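Local coordinates for alpha-glucosidase ([Eubacterium] rectale, PDB 6PNR), which probably hydrolyses alpha-linked sulfoquinovosides derived from sulfolipid, as a retaining glycosidase of family GH31, at residues L433-R441 / Y450-D458. Sequence-based numbering, arbitrary orientation.
With 9VH ([(3~{S},4~{R},5~{R})-4,5-bis(oxidanyl)piperidin-3-yl]methanesulfonic acid), chain C.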
loop_
_atom_site.group_PDB
_atom_site.type_symbol
_atom_site.label_atom_id
_atom_site.label_comp_id
_atom_site.label_asym_id
_atom_site.label_seq_id
_atom_site.Cartn_x
_atom_site.Cartn_y
_atom_site.Cartn_z
ATOM N N LEU A 433 24.890 27.368 -27.081
ATOM C CA LEU A 433 23.615 27.695 -26.444
ATOM C C LEU A 433 22.723 28.455 -27.414
ATOM O O LEU A 433 23.170 29.387 -28.090
ATOM C CB LEU A 433 23.830 28.533 -25.185
ATOM C CG LEU A 433 23.906 27.916 -23.790
ATOM C CD1 LEU A 433 23.649 29.018 -22.759
ATOM C CD2 LEU A 433 22.930 26.756 -23.585
ATOM N N GLY A 434 21.459 28.046 -27.495
ATOM C CA GLY A 434 20.564 28.556 -28.512
ATOM C C GLY A 434 20.712 27.924 -29.884
ATOM O O GLY A 434 19.897 28.212 -30.769
ATOM N N ASP A 435 21.714 27.067 -30.103
ATOM C CA ASP A 435 21.876 26.438 -31.412
ATOM C C ASP A 435 21.691 24.934 -31.393
ATOM O O ASP A 435 21.321 24.357 -32.417
ATOM C CB ASP A 435 23.258 26.737 -31.999
ATOM C CG ASP A 435 23.524 28.223 -32.148
ATOM O OD1 ASP A 435 22.572 28.980 -32.427
ATOM O OD2 ASP A 435 24.694 28.620 -31.977
ATOM N N VAL A 436 21.969 24.293 -30.268
ATOM C CA VAL A 436 21.713 22.867 -30.089
ATOM C C VAL A 436 20.815 22.728 -28.876
ATOM O O VAL A 436 20.808 23.587 -27.989
ATOM C CB VAL A 436 22.998 22.034 -29.909
ATOM C CG1 VAL A 436 24.017 22.339 -30.994
ATOM C CG2 VAL A 436 23.574 22.255 -28.544
ATOM N N VAL A 437 20.041 21.654 -28.832
ATOM C CA VAL A 437 19.100 21.495 -27.731
ATOM C C VAL A 437 19.116 20.052 -27.253
ATOM O O VAL A 437 19.084 19.121 -28.066
ATOM C CB VAL A 437 17.675 21.938 -28.133
ATOM C CG1 VAL A 437 17.196 21.214 -29.390
ATOM C CG2 VAL A 437 16.707 21.746 -26.964
ATOM N N TYR A 438 19.185 19.864 -25.936
ATOM C CA TYR A 438 19.011 18.545 -25.347
ATOM C C TYR A 438 17.729 18.561 -24.528
ATOM O O TYR A 438 17.269 19.616 -24.082
ATOM C CB TYR A 438 20.217 18.121 -24.480
ATOM C CG TYR A 438 20.627 19.179 -23.479
ATOM C CD1 TYR A 438 21.500 20.197 -23.838
ATOM C CD2 TYR A 438 20.121 19.172 -22.185
ATOM C CE1 TYR A 438 21.862 21.190 -22.930
ATOM C CE2 TYR A 438 20.463 20.165 -21.269
ATOM C CZ TYR A 438 21.338 21.168 -21.649
ATOM O OH TYR A 438 21.684 22.156 -20.752
ATOM N N PHE A 439 17.118 17.402 -24.361
ATOM C CA PHE A 439 15.889 17.360 -23.577
ATOM C C PHE A 439 16.004 16.304 -22.496
ATOM O O PHE A 439 16.520 15.209 -22.735
ATOM C CB PHE A 439 14.638 17.139 -24.465
ATOM C CG PHE A 439 14.861 16.232 -25.654
ATOM C CD1 PHE A 439 15.457 16.707 -26.816
ATOM C CD2 PHE A 439 14.423 14.906 -25.621
ATOM C CE1 PHE A 439 15.637 15.874 -27.912
ATOM C CE2 PHE A 439 14.604 14.064 -26.716
ATOM C CZ PHE A 439 15.203 14.534 -27.849
ATOM N N MET A 440 15.545 16.657 -21.296
ATOM C CA MET A 440 15.660 15.818 -20.113
ATOM C C MET A 440 14.281 15.493 -19.554
ATOM O O MET A 440 13.341 16.286 -19.665
ATOM C CB MET A 440 16.499 16.514 -19.040
ATOM C CG MET A 440 17.807 17.106 -19.569
ATOM S SD MET A 440 18.814 17.771 -18.240
ATOM C CE MET A 440 19.189 16.294 -17.292
ATOM N N ARG A 441 14.161 14.315 -18.946
ATOM C CA ARG A 441 12.945 13.960 -18.230
ATOM C C ARG A 441 13.085 14.106 -16.716
ATOM O O ARG A 441 12.086 14.333 -16.036
ATOM C CB ARG A 441 12.534 12.515 -18.559
ATOM C CG ARG A 441 13.507 11.460 -18.048
ATOM C CD ARG A 441 13.048 10.017 -18.353
ATOM N NE ARG A 441 13.777 9.048 -17.538
ATOM C CZ ARG A 441 13.622 7.723 -17.610
ATOM N NH1 ARG A 441 12.750 7.189 -18.459
ATOM N NH2 ARG A 441 14.328 6.931 -16.815
ATOM N N TYR A 450 19.654 24.869 -16.166
ATOM C CA TYR A 450 20.567 23.916 -16.782
ATOM C C TYR A 450 19.909 22.968 -17.773
ATOM O O TYR A 450 20.613 22.187 -18.416
ATOM C CB TYR A 450 21.253 23.077 -15.706
ATOM C CG TYR A 450 22.157 23.879 -14.810
ATOM C CD1 TYR A 450 23.113 24.733 -15.349
ATOM C CD2 TYR A 450 22.048 23.791 -13.426
ATOM C CE1 TYR A 450 23.948 25.478 -14.531
ATOM C CE2 TYR A 450 22.874 24.527 -12.602
ATOM C CZ TYR A 450 23.818 25.370 -13.159
ATOM O OH TYR A 450 24.637 26.102 -12.338
ATOM N N CYS A 451 18.598 22.982 -17.905
ATOM C CA CYS A 451 17.936 22.097 -18.852
ATOM C C CYS A 451 17.304 22.944 -19.949
ATOM O O CYS A 451 16.431 23.769 -19.664
ATOM C CB CYS A 451 16.899 21.234 -18.136
ATOM S SG CYS A 451 15.876 20.262 -19.249
ATOM N N THR A 452 17.756 22.750 -21.196
ATOM C CA THR A 452 17.253 23.550 -22.313
ATOM C C THR A 452 15.832 23.178 -22.728
ATOM O O THR A 452 15.154 23.992 -23.362
ATOM C CB THR A 452 18.168 23.411 -23.533
ATOM O OG1 THR A 452 18.475 22.028 -23.747
ATOM C CG2 THR A 452 19.464 24.199 -23.346
ATOM N N LEU A 453 15.368 21.973 -22.402
ATOM C CA LEU A 453 14.037 21.530 -22.800
ATOM C C LEU A 453 13.648 20.293 -21.995
ATOM O O LEU A 453 14.416 19.328 -21.940
ATOM C CB LEU A 453 13.991 21.224 -24.305
ATOM C CG LEU A 453 12.713 20.578 -24.874
ATOM C CD1 LEU A 453 11.515 21.528 -24.788
ATOM C CD2 LEU A 453 12.913 20.141 -26.312
ATOM N N LEU A 454 12.479 20.313 -21.357
ATOM C CA LEU A 454 11.940 19.134 -20.691
ATOM C C LEU A 454 11.182 18.269 -21.691
ATOM O O LEU A 454 10.729 18.748 -22.732
ATOM C CB LEU A 454 10.978 19.522 -19.562
ATOM C CG LEU A 454 11.452 19.792 -18.140
ATOM C CD1 LEU A 454 10.219 19.934 -17.245
ATOM C CD2 LEU A 454 12.336 18.674 -17.649
ATOM N N TRP A 455 11.041 16.981 -21.361
ATOM C CA TRP A 455 9.947 16.198 -21.917
ATOM C C TRP A 455 9.331 15.399 -20.777
ATOM O O TRP A 455 9.960 15.168 -19.738
ATOM C CB TRP A 455 10.378 15.322 -23.125
ATOM C CG TRP A 455 10.637 13.843 -22.904
ATOM C CD1 TRP A 455 9.761 12.808 -23.123
ATOM C CD2 TRP A 455 11.877 13.237 -22.503
ATOM N NE1 TRP A 455 10.372 11.609 -22.854
ATOM C CE2 TRP A 455 11.669 11.840 -22.469
ATOM C CE3 TRP A 455 13.144 13.743 -22.168
ATOM C CZ2 TRP A 455 12.675 10.940 -22.097
ATOM C CZ3 TRP A 455 14.141 12.857 -21.805
ATOM C CH2 TRP A 455 13.899 11.463 -21.766
ATOM N N ALA A 456 8.061 15.033 -20.955
ATOM C CA ALA A 456 7.264 14.415 -19.897
ATOM C C ALA A 456 7.691 12.979 -19.570
ATOM O O ALA A 456 6.946 12.304 -18.847
ATOM C CB ALA A 456 5.775 14.453 -20.274
ATOM N N GLY A 457 8.821 12.461 -20.037
ATOM C CA GLY A 457 9.218 11.123 -19.637
ATOM C C GLY A 457 8.376 10.078 -20.348
ATOM O O GLY A 457 7.731 10.357 -21.366
ATOM N N ASP A 458 8.380 8.865 -19.792
ATOM C CA ASP A 458 7.675 7.730 -20.381
ATOM C C ASP A 458 6.204 7.742 -19.971
ATOM O O ASP A 458 5.890 7.592 -18.786
ATOM C CB ASP A 458 8.282 6.407 -19.910
ATOM C CG ASP A 458 9.751 6.240 -20.263
ATOM O OD1 ASP A 458 10.314 7.070 -21.010
ATOM O OD2 ASP A 458 10.327 5.228 -19.793
HETATM O O1 9VH C . 15.763 1.646 -23.587
HETATM S S1 9VH C . 16.763 2.601 -23.141
HETATM O O2 9VH C . 16.762 2.689 -21.702
HETATM O O3 9VH C . 18.052 2.321 -23.727
HETATM C C1 9VH C . 16.217 4.157 -23.788
HETATM C C2 9VH C . 14.891 4.661 -23.204
HETATM C C3 9VH C . 15.157 5.165 -21.794
HETATM N N1 9VH C . 14.108 5.956 -21.152
HETATM C C4 9VH C . 13.632 7.045 -22.006
HETATM C C5 9VH C . 13.164 6.493 -23.343
HETATM O O4 9VH C . 12.703 7.584 -24.137
HETATM C C6 9VH C . 14.313 5.792 -24.053
HETATM O O5 9VH C . 13.885 5.284 -25.314
HETATM O O HOH W 1 12.551 4.266 -20.135
#
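T452 and Y438 grip each other twice over. T452 OG1 sits between its backbone N and carbonyl carbon (chi1 47°), which places it over the centre of the Y438 ring and lets it donate to Y438 O, in the carbonyl plane on a lone pair, at 2.7 Å. The ring's own hydroxyl donates to Y450 O (OH to O 2.6 Å), approaching from above that carbonyl's plane, so the phenol is held at its face and at its tip. Further along, M440 is bridged to L454, setting loop 451-458 beside strand 437-439: M440 N donates to L453 O, W455 N donates to M440 O, and M440 CG lies 3.7 Å from C451 SG. R441 CB covers one face of the W455 indole, 3.6 Å from the six-membered ring's centroid; F439 meets W455 in an offset edge-to-face stack, planes at 86°, CD2 nearest CE3. R441, W455 and D458 line the pocket of the aza-sugar inhibitor 9VH. There D458 lies at the edge of the R441 guanidinium, carboxylate and guanidinium planes 66° apart, in a long salt bridge (NH1 to OD2 3.4 Å), while E393 holds R441 NE. The loose, more exposed side is the opposite end, where L433 CD2 comes only within 4.3 Å of T452 CG2. Strand 437-439 borders strand 386-389 in the TIM-barrel domain's parallel sheet, F439 bonding through its backbone to W387 and A389, while helix 408-429 packs Y424 on Y438 and, edge-to-face, on Y450.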